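Protease Do-like 2, chloroplastic (Arabidopsis thaliana, PDB 4FLN) is a chloroplast serine protease that makes the primary cleavage in the photodamaged D1 protein of plant photosystem II. Local coordinates at residues L383-I388 against K403-S407; P60-W66 against P370-I374; T250-L255 against I328-A333; V358-P362 against G413-V417. All coordinates share one frame; numbering follows the deposited sequence.

How the contacts relate
From the N terminus, loop 60-66 of the protease region, after strand 50-57, meets 370-374 much later. Contact 2 closes a loop of 303 residues and ties the protease to the second PDZ domain. Contact 3 (250-255 with 328-333) opens and closes within that span, in the first PDZ domain. Next, 358-362 opens contact 4 before contact 2 has closed, so these two cross. Contact 4 ties the chain after strand 346-353 to the lead-in of strand 417-422. Within its loop, contact 1 (383-388 with 403-407) joins helix 385-391 to helix 398-406. Contact 1 touches contact 4, and contact 2 through Pro386 and Tyr62. Contacts 2 and 3 lie on opposite sides of the chain's centre.

Contact 1 (L383-I388 against K403-S407); sequences LSEPLI and KARYS
Leu383 and Ala404 mark the nearest approach of the two backbones, with their CA atoms 8.0 Å apart. The first segment leads into helix 385-391, and the second ends helix 398-406. Ser384 is the N-cap of the first helix; its OG accepts a weak capping bond from Leu387 N. Ala404 CB points at the other segment. Leu383 CD1 and Ile388 CD1 each lie 3.9 Å from Ala404 CB, so two branched side chains hold one methyl. Beside this apolar patch Glu385 and Arg405 form a salt bridge, OE2 to NH2 at 2.6 Å. It is a one-oxygen ion pair, not a flat two-pronged one. Only OE2 is modelled over the face of the guanidinium, with the two planes 76° apart, and its exact placement is doubtful at this resolution. Arg405 reaches it because its chain bends at chi2 (-69°) and again at chi3, which swings the group back toward Glu385. Ile388 CD1 approaches the same guanidinium obliquely, 4.1 Å from Arg405 NH2. A leucine in place of Arg405 would probably leave the buried Glu385 carboxylate without this charge partner. Arg405 also packs on Leu398 of a neighbouring subunit. The N-capped start of helix 385-391 thus packs on the last turn of helix 398-406 in the second PDZ domain.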
loop_
_atom_site.group_PDB
_atom_site.type_symbol
_atom_site.label_atom_id
_atom_site.label_comp_id
_atom_site.label_asym_id
_atom_site.label_seq_id
_atom_site.Cartn_x
_atom_site.Cartn_y
_atom_site.Cartn_z
ATOM N N LEU B 383 6.472 -31.742 11.155
ATOM C CA LEU B 383 5.946 -30.396 11.128
ATOM C C LEU B 383 6.642 -29.636 12.248
ATOM O O LEU B 383 6.786 -30.143 13.365
ATOM C CB LEU B 383 4.434 -30.432 11.367
ATOM C CG LEU B 383 3.466 -29.421 10.741
ATOM C CD1 LEU B 383 2.452 -29.011 11.784
ATOM C CD2 LEU B 383 4.161 -28.209 10.169
ATOM N N SER B 384 7.098 -28.430 11.944
ATOM C CA SER B 384 7.726 -27.586 12.948
ATOM C C SER B 384 7.330 -26.137 12.705
ATOM O O SER B 384 6.862 -25.788 11.628
ATOM C CB SER B 384 9.251 -27.744 12.920
ATOM O OG SER B 384 9.819 -27.173 11.753
ATOM N N GLU B 385 7.516 -25.286 13.702
ATOM C CA GLU B 385 7.160 -23.890 13.524
ATOM C C GLU B 385 7.978 -23.217 12.406
ATOM O O GLU B 385 7.414 -22.564 11.521
ATOM C CB GLU B 385 7.249 -23.131 14.844
ATOM C CG GLU B 385 5.945 -22.431 15.211
ATOM C CD GLU B 385 4.834 -23.399 15.614
ATOM O OE1 GLU B 385 5.124 -24.375 16.345
ATOM O OE2 GLU B 385 3.669 -23.180 15.206
ATOM N N PRO B 386 9.308 -23.396 12.427
ATOM C CA PRO B 386 10.156 -22.861 11.356
ATOM C C PRO B 386 9.671 -23.271 9.967
ATOM O O PRO B 386 9.652 -22.428 9.070
ATOM C CB PRO B 386 11.510 -23.499 11.636
ATOM C CG PRO B 386 11.511 -23.745 13.095
ATOM C CD PRO B 386 10.095 -24.088 13.459
ATOM N N LEU B 387 9.282 -24.534 9.789
ATOM C CA LEU B 387 8.770 -24.987 8.493
ATOM C C LEU B 387 7.541 -24.176 8.072
ATOM O O LEU B 387 7.460 -23.678 6.952
ATOM C CB LEU B 387 8.435 -26.486 8.520
ATOM C CG LEU B 387 7.893 -27.087 7.218
ATOM C CD1 LEU B 387 8.770 -26.659 6.068
ATOM C CD2 LEU B 387 7.835 -28.610 7.303
ATOM N N ILE B 388 6.588 -24.064 8.987
ATOM C CA ILE B 388 5.424 -23.214 8.810
ATOM C C ILE B 388 5.851 -21.788 8.456
ATOM O O ILE B 388 5.427 -21.245 7.438
ATOM C CB ILE B 388 4.561 -23.209 10.094
ATOM C CG1 ILE B 388 4.081 -24.628 10.411
ATOM C CG2 ILE B 388 3.385 -22.253 9.961
ATOM C CD1 ILE B 388 3.263 -24.735 11.656
ATOM N N LYS B 403 -4.077 -27.936 13.936
ATOM C CA LYS B 403 -3.344 -28.997 14.627
ATOM C C LYS B 403 -2.071 -28.459 15.265
ATOM O O LYS B 403 -1.726 -28.828 16.385
ATOM C CB LYS B 403 -3.025 -30.160 13.692
ATOM C CG LYS B 403 -4.170 -31.135 13.570
ATOM C CD LYS B 403 -3.700 -32.543 13.252
ATOM C CE LYS B 403 -4.806 -33.555 13.543
ATOM N NZ LYS B 403 -4.510 -34.929 13.027
ATOM N N ALA B 404 -1.386 -27.566 14.562
ATOM C CA ALA B 404 -0.160 -26.995 15.093
ATOM C C ALA B 404 -0.413 -25.992 16.217
ATOM O O ALA B 404 0.436 -25.804 17.084
ATOM C CB ALA B 404 0.650 -26.351 13.979
ATOM N N ARG B 405 -1.544 -25.299 16.167
ATOM C CA ARG B 405 -1.898 -24.345 17.218
ATOM C C ARG B 405 -2.603 -24.967 18.434
ATOM O O ARG B 405 -2.344 -24.581 19.574
ATOM C CB ARG B 405 -2.733 -23.194 16.643
ATOM C CG ARG B 405 -2.099 -22.507 15.435
ATOM C CD ARG B 405 -0.855 -21.718 15.818
ATOM N NE ARG B 405 0.178 -21.785 14.786
ATOM C CZ ARG B 405 1.411 -21.303 14.927
ATOM N NH1 ARG B 405 1.775 -20.707 16.060
ATOM N NH2 ARG B 405 2.282 -21.416 13.934
ATOM N N TYR B 406 -3.526 -25.892 18.162
ATOM C CA TYR B 406 -4.459 -26.420 19.167
ATOM C C TYR B 406 -4.154 -27.795 19.782
ATOM O O TYR B 406 -4.903 -28.277 20.632
ATOM C CB TYR B 406 -5.889 -26.412 18.604
ATOM C CG TYR B 406 -6.448 -25.023 18.375
ATOM C CD1 TYR B 406 -7.786 -24.738 18.616
ATOM C CD2 TYR B 406 -5.630 -23.992 17.936
ATOM C CE1 TYR B 406 -8.288 -23.468 18.414
ATOM C CE2 TYR B 406 -6.118 -22.724 17.733
ATOM C CZ TYR B 406 -7.448 -22.463 17.971
ATOM O OH TYR B 406 -7.929 -21.187 17.763
ATOM N N SER B 407 -3.082 -28.441 19.348
ATOM C CA SER B 407 -2.868 -29.833 19.737
ATOM C C SER B 407 -1.692 -30.065 20.689
ATOM O O SER B 407 -0.672 -29.384 20.621
ATOM C CB SER B 407 -2.726 -30.716 18.501
ATOM O OG SER B 407 -2.331 -32.018 18.878
#

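Contact 2 (P60-W66 against P370-I374); sequences PDYSLPW and PSYII
Pro60 starts the contact by laying CB 3.8 Å from Pro370 CD. Tyr62 comes next and crosses the same proline at about a right angle, with CD1 3.8 Å from Pro370 CG. Pro65 is the central piece. Its CB meets Pro370 CG at 3.5 Å, while its CG rests 3.6 Å from Tyr372 CB. Trp66 then turns the edge of its six-membered ring to the face of Tyr372. This is a T-shaped pair, with centroids 5.4 Å apart and planes at 63°. Trp66 CE3 stands over the rim of the tyrosine ring. The indole also reaches Ile374, CZ3 to CD1 at 4.1 Å. Tyr372 CG sits between its backbone N and carbonyl carbon (chi1 79°), which stands the ring up beside Pro65 and Trp66. Its OH is hydrogen-bonded to Ser497 O. A serine in place of Tyr372 would probably take away the face that Trp66 points to and leave Ser497 O without its phenol partner. The loop after strand 50-57 of the protease is thus laid against the second PDZ domain. Strand 373-375 pairs with strand 378-382 there, Trp66 and Ile374 touch Ile495, and Tyr62 packs on Pro386 and Leu387 of helix 385-391.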
loop_
_atom_site.group_PDB
_atom_site.type_symbol
_atom_site.label_atom_id
_atom_site.label_comp_id
_atom_site.label_asym_id
_atom_site.label_seq_id
_atom_site.Cartn_x
_atom_site.Cartn_y
_atom_site.Cartn_z
ATOM N N PRO B 60 19.579 -24.257 8.577
ATOM C CA PRO B 60 19.062 -25.242 7.625
ATOM C C PRO B 60 17.805 -24.710 6.961
ATOM O O PRO B 60 17.093 -23.918 7.568
ATOM C CB PRO B 60 18.702 -26.418 8.525
ATOM C CG PRO B 60 18.262 -25.770 9.782
ATOM C CD PRO B 60 19.122 -24.536 9.950
ATOM N N ASP B 61 17.529 -25.139 5.739
ATOM C CA ASP B 61 16.271 -24.816 5.093
ATOM C C ASP B 61 15.293 -25.917 5.492
ATOM O O ASP B 61 15.608 -27.092 5.355
ATOM C CB ASP B 61 16.476 -24.785 3.576
ATOM C CG ASP B 61 15.193 -24.512 2.801
ATOM O OD1 ASP B 61 15.004 -23.366 2.345
ATOM O OD2 ASP B 61 14.381 -25.448 2.621
ATOM N N TYR B 62 14.126 -25.561 6.018
ATOM C CA TYR B 62 13.145 -26.583 6.407
ATOM C C TYR B 62 12.302 -27.092 5.239
ATOM O O TYR B 62 11.938 -28.275 5.178
ATOM C CB TYR B 62 12.268 -26.085 7.558
ATOM C CG TYR B 62 13.099 -25.686 8.746
ATOM C CD1 TYR B 62 13.335 -26.573 9.785
ATOM C CD2 TYR B 62 13.689 -24.433 8.807
ATOM C CE1 TYR B 62 14.116 -26.215 10.864
ATOM C CE2 TYR B 62 14.469 -24.065 9.879
ATOM C CZ TYR B 62 14.681 -24.959 10.902
ATOM O OH TYR B 62 15.456 -24.582 11.968
ATOM N N SER B 63 11.998 -26.182 4.320
ATOM C CA SER B 63 11.239 -26.506 3.126
ATOM C C SER B 63 11.953 -27.596 2.347
ATOM O O SER B 63 11.337 -28.567 1.912
ATOM C CB SER B 63 11.068 -25.256 2.268
ATOM O OG SER B 63 10.432 -24.224 3.006
ATOM N N LEU B 64 13.262 -27.435 2.186
ATOM C CA LEU B 64 14.096 -28.457 1.561
ATOM C C LEU B 64 15.191 -28.880 2.550
ATOM O O LEU B 64 16.274 -28.294 2.554
ATOM C CB LEU B 64 14.741 -27.899 0.288
ATOM C CG LEU B 64 13.880 -27.070 -0.676
ATOM C CD1 LEU B 64 14.750 -26.138 -1.515
ATOM C CD2 LEU B 64 13.021 -27.958 -1.566
ATOM N N PRO B 65 14.912 -29.876 3.415
ATOM C CA PRO B 65 15.915 -30.042 4.473
ATOM C C PRO B 65 17.080 -30.996 4.191
ATOM O O PRO B 65 17.548 -31.640 5.131
ATOM C CB PRO B 65 15.082 -30.654 5.595
ATOM C CG PRO B 65 14.076 -31.503 4.861
ATOM C CD PRO B 65 13.742 -30.752 3.603
ATOM N N TRP B 66 17.581 -31.032 2.959
ATOM C CA TRP B 66 18.886 -31.609 2.646
ATOM C C TRP B 66 19.833 -30.445 2.420
ATOM O O TRP B 66 21.007 -30.631 2.126
ATOM C CB TRP B 66 18.815 -32.510 1.412
ATOM C CG TRP B 66 17.944 -31.936 0.357
ATOM C CD1 TRP B 66 18.311 -31.066 -0.620
ATOM C CD2 TRP B 66 16.539 -32.161 0.191
ATOM N NE1 TRP B 66 17.225 -30.741 -1.396
ATOM C CE2 TRP B 66 16.124 -31.400 -0.916
ATOM C CE3 TRP B 66 15.593 -32.937 0.870
ATOM C CZ2 TRP B 66 14.803 -31.388 -1.361
ATOM C CZ3 TRP B 66 14.289 -32.927 0.427
ATOM C CH2 TRP B 66 13.904 -32.156 -0.679
ATOM N N PRO B 370 16.889 -30.695 10.516
ATOM C CA PRO B 370 15.590 -31.365 10.631
ATOM C C PRO B 370 15.590 -32.692 9.895
ATOM O O PRO B 370 16.232 -32.837 8.856
ATOM C CB PRO B 370 14.634 -30.388 9.956
ATOM C CG PRO B 370 15.469 -29.672 8.979
ATOM C CD PRO B 370 16.845 -29.570 9.567
ATOM N N SER B 371 14.878 -33.659 10.451
ATOM C CA SER B 371 14.850 -35.000 9.902
ATOM C C SER B 371 14.063 -35.033 8.605
ATOM O O SER B 371 13.126 -34.253 8.409
ATOM C CB SER B 371 14.204 -35.948 10.901
ATOM O OG SER B 371 14.726 -35.721 12.193
ATOM N N TYR B 372 14.465 -35.925 7.708
ATOM C CA TYR B 372 13.692 -36.172 6.505
ATOM C C TYR B 372 13.927 -37.569 5.956
ATOM O O TYR B 372 14.999 -38.141 6.134
ATOM C CB TYR B 372 13.950 -35.095 5.446
ATOM C CG TYR B 372 15.233 -35.234 4.665
ATOM C CD1 TYR B 372 15.241 -35.847 3.417
ATOM C CD2 TYR B 372 16.429 -34.726 5.157
ATOM C CE1 TYR B 372 16.408 -35.967 2.688
ATOM C CE2 TYR B 372 17.603 -34.840 4.433
ATOM C CZ TYR B 372 17.587 -35.460 3.198
ATOM O OH TYR B 372 18.749 -35.582 2.472
ATOM N N ILE B 373 12.904 -38.121 5.315
ATOM C CA ILE B 373 13.021 -39.393 4.618
ATOM C C ILE B 373 12.214 -39.328 3.319
ATOM O O ILE B 373 11.131 -38.740 3.282
ATOM C CB ILE B 373 12.593 -40.581 5.520
ATOM C CG1 ILE B 373 12.748 -41.909 4.781
ATOM C CG2 ILE B 373 11.174 -40.404 6.025
ATOM C CD1 ILE B 373 12.537 -43.123 5.668
ATOM N N ILE B 374 12.761 -39.902 2.251
ATOM C CA ILE B 374 12.121 -39.861 0.940
ATOM C C ILE B 374 11.850 -41.263 0.405
ATOM O O ILE B 374 12.759 -42.080 0.286
ATOM C CB ILE B 374 12.992 -39.101 -0.077
ATOM C CG1 ILE B 374 13.456 -37.770 0.509
ATOM C CG2 ILE B 374 12.228 -38.853 -1.369
ATOM C CD1 ILE B 374 14.258 -36.926 -0.458
#

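Contact 3 (T250-L255 against I328-A333); sequences TGYPCL and ISQKFA
Pro253 and Ile328 meet at the peptide-binding groove of the first PDZ domain, where 252-255, probably part of its carboxylate-binding loop, runs past the end of helix 325-329. A bound peptide makes backbone hydrogen bonds with Pro253 and Leu255 and packs on Ile328. Ile328 CG2 lies 3.5 Å from Pro253 O, and its CD1 lies 3.6 Å from Leu255 CB, the two side chains crossing at about a right angle. With CG1 anti to the carbonyl carbon (chi1 -62°), the longer branch goes to Leu255 and the methyl to the proline backbone. The Pro253 ring is wedged against the chain beyond the helix: CD is 3.3 Å from Lys331 O, and CG is 3.8 Å from Lys331 CB. Tyr252 offers its ring edge to Ser329 O, while its OH bonds Val235 O and its ring stacks on His238. Both lie on helix 233-246 of the protease region. Thr250 and Ala333 are joined by a water, and Thr250 OG1 is also hydrogen-bonded to Asp242 OD2. The water donates to Thr250 OG1 at 2.8 Å and to Gly251 O at 2.8 Å, and it accepts from Ala333 N at 2.7 Å.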
loop_
_atom_site.group_PDB
_atom_site.type_symbol
_atom_site.label_atom_id
_atom_site.label_comp_id
_atom_site.label_asym_id
_atom_site.label_seq_id
_atom_site.Cartn_x
_atom_site.Cartn_y
_atom_site.Cartn_z
ATOM N N THR B 250 18.736 -27.702 31.071
ATOM C CA THR B 250 17.530 -28.497 31.314
ATOM C C THR B 250 16.236 -27.692 31.241
ATOM O O THR B 250 15.143 -28.239 31.371
ATOM C CB THR B 250 17.599 -29.223 32.667
ATOM O OG1 THR B 250 17.846 -28.268 33.705
ATOM C CG2 THR B 250 18.717 -30.249 32.659
ATOM N N GLY B 251 16.363 -26.387 31.056
ATOM C CA GLY B 251 15.203 -25.542 30.844
ATOM C C GLY B 251 14.386 -25.158 32.064
ATOM O O GLY B 251 14.778 -25.393 33.204
ATOM N N TYR B 252 13.243 -24.538 31.795
ATOM C CA TYR B 252 12.327 -24.048 32.814
ATOM C C TYR B 252 11.015 -24.844 32.786
ATOM O O TYR B 252 10.355 -24.939 31.745
ATOM C CB TYR B 252 12.080 -22.547 32.618
ATOM C CG TYR B 252 13.342 -21.729 32.619
ATOM C CD1 TYR B 252 13.667 -20.927 33.699
ATOM C CD2 TYR B 252 14.223 -21.765 31.538
ATOM C CE1 TYR B 252 14.834 -20.171 33.709
ATOM C CE2 TYR B 252 15.398 -21.022 31.542
ATOM C CZ TYR B 252 15.691 -20.225 32.634
ATOM O OH TYR B 252 16.841 -19.479 32.662
ATOM N N PRO B 253 10.641 -25.438 33.926
ATOM C CA PRO B 253 9.491 -26.347 33.918
ATOM C C PRO B 253 8.145 -25.633 33.798
ATOM O O PRO B 253 8.043 -24.437 34.048
ATOM C CB PRO B 253 9.612 -27.068 35.264
ATOM C CG PRO B 253 10.311 -26.100 36.133
ATOM C CD PRO B 253 11.234 -25.300 35.267
ATOM N N CYS B 254 7.124 -26.378 33.394
ATOM C CA CYS B 254 5.753 -25.885 33.422
ATOM C C CYS B 254 4.890 -26.848 34.236
ATOM O O CYS B 254 5.248 -28.011 34.442
ATOM C CB CYS B 254 5.187 -25.737 32.009
ATOM S SG CYS B 254 4.810 -27.308 31.200
ATOM N N LEU B 255 3.754 -26.352 34.701
ATOM C CA LEU B 255 2.857 -27.143 35.520
ATOM C C LEU B 255 2.026 -28.084 34.666
ATOM O O LEU B 255 1.395 -28.997 35.196
ATOM C CB LEU B 255 1.933 -26.221 36.309
ATOM C CG LEU B 255 0.884 -26.898 37.194
ATOM C CD1 LEU B 255 1.505 -27.968 38.114
ATOM C CD2 LEU B 255 0.130 -25.840 37.993
ATOM N N ILE B 328 6.271 -21.307 39.265
ATOM C CA ILE B 328 6.499 -22.494 38.467
ATOM C C ILE B 328 7.838 -22.418 37.739
ATOM O O ILE B 328 8.571 -23.404 37.664
ATOM C CB ILE B 328 5.373 -22.672 37.451
ATOM C CG1 ILE B 328 4.041 -22.851 38.177
ATOM C CG2 ILE B 328 5.668 -23.831 36.527
ATOM C CD1 ILE B 328 2.851 -22.821 37.244
ATOM N N SER B 329 8.159 -21.239 37.215
ATOM C CA SER B 329 9.359 -21.064 36.410
ATOM C C SER B 329 10.650 -21.056 37.242
ATOM O O SER B 329 11.738 -21.290 36.720
ATOM C CB SER B 329 9.257 -19.778 35.591
ATOM O OG SER B 329 9.244 -18.641 36.440
ATOM N N GLN B 330 10.538 -20.788 38.536
ATOM C CA GLN B 330 11.732 -20.693 39.371
ATOM C C GLN B 330 12.227 -22.061 39.825
ATOM O O GLN B 330 13.241 -22.171 40.517
ATOM C CB GLN B 330 11.510 -19.754 40.562
ATOM C CG GLN B 330 11.938 -18.316 40.284
ATOM C CD GLN B 330 13.284 -18.242 39.576
ATOM O OE1 GLN B 330 13.356 -18.254 38.342
ATOM N NE2 GLN B 330 14.355 -18.178 40.352
ATOM N N LYS B 331 11.510 -23.101 39.421
ATOM C CA LYS B 331 11.889 -24.465 39.752
ATOM C C LYS B 331 12.863 -24.989 38.708
ATOM O O LYS B 331 13.159 -24.309 37.731
ATOM C CB LYS B 331 10.645 -25.364 39.800
ATOM C CG LYS B 331 9.631 -25.033 40.904
ATOM C CD LYS B 331 10.166 -25.386 42.292
ATOM C CE LYS B 331 9.074 -25.303 43.344
ATOM N NZ LYS B 331 9.593 -25.508 44.721
ATOM N N PHE B 332 13.347 -26.208 38.903
ATOM C CA PHE B 332 14.172 -26.864 37.892
ATOM C C PHE B 332 13.504 -28.121 37.352
ATOM O O PHE B 332 12.621 -28.692 37.988
ATOM C CB PHE B 332 15.563 -27.164 38.441
ATOM C CG PHE B 332 16.369 -25.930 38.704
ATOM C CD1 PHE B 332 17.175 -25.388 37.711
ATOM C CD2 PHE B 332 16.293 -25.285 39.926
ATOM C CE1 PHE B 332 17.898 -24.235 37.945
ATOM C CE2 PHE B 332 17.013 -24.136 40.163
ATOM C CZ PHE B 332 17.815 -23.609 39.177
ATOM N N ALA B 333 13.896 -28.537 36.159
ATOM C CA ALA B 333 13.314 -29.743 35.596
ATOM C C ALA B 333 13.474 -30.871 36.604
ATOM O O ALA B 333 14.563 -31.104 37.124
ATOM C CB ALA B 333 13.974 -30.094 34.278
HETATM O O HOH W 1 15.848 -26.944 35.235
#

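Contact 4 (V358-P362 against G413-V417); sequences VHLVP and GEQIV
Leu360 CD1 sits above the plane of the Glu414 carboxylate, 3.9 Å from CD, so a methyl lies against one side of this flat group. The carboxylate takes its hydrogen bond through OE1, from Arg410 N. The other flat groups have their partners outside the contact. The Gln415 amide bonds Ile450 N through OE1, and the His359 ring pairs edge-to-face with Tyr363. The backbones come nearest at Leu360 and Gln415. Leu360 carries most of the packing. Its CG is anti to the backbone N (chi1 171°), which sends the branched end across to the other segment. CD1 goes to Glu414, 3.7 Å from its backbone O and 3.8 Å from its CG. CD2 goes to Ile416, where it lies 3.9 Å from CD1. The Leu360 and Ile416 side chains cross at about a right angle. Val361 CG2 also touches Ile416 CD1, at 3.7 Å, from another side. A water spans the polar gap: it donates to Leu360 O at 2.6 Å and accepts from Ile416 N at 3.0 Å. Ile416 O accepts from Leu383 N and Pro362 O from Glu385 N, which ties both segments to the start of helix 385-391. The contact packs the chain after strand 346-353 of the first PDZ domain on the loop leading into strand 417-422 of the second, far from the annotated sites. The chemistry is of two kinds. Leu360 and Val361 pack on Ile416, with Leu360 also against Glu414, and a single water satisfies a backbone carbonyl and an N-H that do not bond each other directly.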
loop_
_atom_site.group_PDB
_atom_site.type_symbol
_atom_site.label_atom_id
_atom_site.label_comp_id
_atom_site.label_asym_id
_atom_site.label_seq_id
_atom_site.Cartn_x
_atom_site.Cartn_y
_atom_site.Cartn_z
ATOM N N VAL B 358 6.400 -29.990 26.631
ATOM C CA VAL B 358 6.618 -30.865 25.480
ATOM C C VAL B 358 5.820 -30.339 24.278
ATOM O O VAL B 358 4.588 -30.377 24.272
ATOM C CB VAL B 358 6.175 -32.310 25.795
ATOM C CG1 VAL B 358 6.239 -33.191 24.554
ATOM C CG2 VAL B 358 7.020 -32.890 26.915
ATOM N N HIS B 359 6.521 -29.851 23.261
ATOM C CA HIS B 359 5.866 -29.224 22.119
ATOM C C HIS B 359 5.688 -30.181 20.942
ATOM O O HIS B 359 6.658 -30.559 20.291
ATOM C CB HIS B 359 6.683 -28.026 21.654
ATOM C CG HIS B 359 6.603 -26.846 22.566
ATOM N ND1 HIS B 359 5.549 -25.956 22.538
ATOM C CD2 HIS B 359 7.456 -26.396 23.517
ATOM C CE1 HIS B 359 5.750 -25.014 23.442
ATOM N NE2 HIS B 359 6.899 -25.258 24.050
ATOM N N LEU B 360 4.448 -30.546 20.647
ATOM C CA LEU B 360 4.165 -31.481 19.560
ATOM C C LEU B 360 4.730 -30.954 18.248
ATOM O O LEU B 360 5.366 -31.683 17.490
ATOM C CB LEU B 360 2.663 -31.701 19.441
ATOM C CG LEU B 360 2.215 -32.486 18.215
ATOM C CD1 LEU B 360 2.884 -33.845 18.202
ATOM C CD2 LEU B 360 0.688 -32.612 18.179
ATOM N N VAL B 361 4.488 -29.674 17.993
ATOM C CA VAL B 361 5.106 -28.981 16.884
ATOM C C VAL B 361 6.117 -28.029 17.506
ATOM O O VAL B 361 5.752 -26.977 18.029
ATOM C CB VAL B 361 4.047 -28.168 16.110
ATOM C CG1 VAL B 361 4.695 -27.301 15.045
ATOM C CG2 VAL B 361 2.993 -29.091 15.512
ATOM N N PRO B 362 7.403 -28.387 17.435
ATOM C CA PRO B 362 8.447 -27.659 18.162
ATOM C C PRO B 362 8.791 -26.318 17.536
ATOM O O PRO B 362 8.666 -26.155 16.327
ATOM C CB PRO B 362 9.650 -28.606 18.072
ATOM C CG PRO B 362 9.433 -29.357 16.834
ATOM C CD PRO B 362 7.942 -29.567 16.743
ATOM N N GLY B 413 7.888 -37.991 22.488
ATOM C CA GLY B 413 8.395 -38.407 21.191
ATOM C C GLY B 413 7.420 -38.327 20.021
ATOM O O GLY B 413 7.789 -38.597 18.879
ATOM N N GLU B 414 6.176 -37.950 20.287
ATOM C CA GLU B 414 5.193 -37.830 19.219
ATOM C C GLU B 414 5.531 -36.671 18.280
ATOM O O GLU B 414 6.037 -35.633 18.703
ATOM C CB GLU B 414 3.781 -37.667 19.787
ATOM C CG GLU B 414 2.689 -37.624 18.731
ATOM C CD GLU B 414 1.334 -37.238 19.300
ATOM O OE1 GLU B 414 1.234 -37.090 20.533
ATOM O OE2 GLU B 414 0.369 -37.075 18.518
ATOM N N GLN B 415 5.262 -36.872 16.996
ATOM C CA GLN B 415 5.403 -35.825 16.002
ATOM C C GLN B 415 4.216 -35.891 15.079
ATOM O O GLN B 415 3.481 -36.873 15.061
ATOM C CB GLN B 415 6.660 -36.019 15.157
ATOM C CG GLN B 415 7.964 -35.800 15.876
ATOM C CD GLN B 415 9.156 -36.066 14.981
ATOM O OE1 GLN B 415 9.085 -36.887 14.072
ATOM N NE2 GLN B 415 10.259 -35.370 15.231
ATOM N N ILE B 416 4.031 -34.822 14.322
ATOM C CA ILE B 416 3.140 -34.819 13.188
ATOM C C ILE B 416 4.081 -34.957 12.008
ATOM O O ILE B 416 4.977 -34.128 11.812
ATOM C CB ILE B 416 2.351 -33.493 13.081
ATOM C CG1 ILE B 416 1.502 -33.265 14.328
ATOM C CG2 ILE B 416 1.457 -33.494 11.863
ATOM C CD1 ILE B 416 0.825 -31.918 14.352
ATOM N N VAL B 417 3.916 -36.030 11.249
ATOM C CA VAL B 417 4.739 -36.233 10.078
ATOM C C VAL B 417 3.967 -35.736 8.873
ATOM O O VAL B 417 2.801 -36.093 8.675
ATOM C CB VAL B 417 5.088 -37.706 9.879
ATOM C CG1 VAL B 417 6.063 -37.856 8.711
ATOM C CG2 VAL B 417 5.671 -38.280 11.153
HETATM O O HOH W 2 5.512 -32.273 14.923
#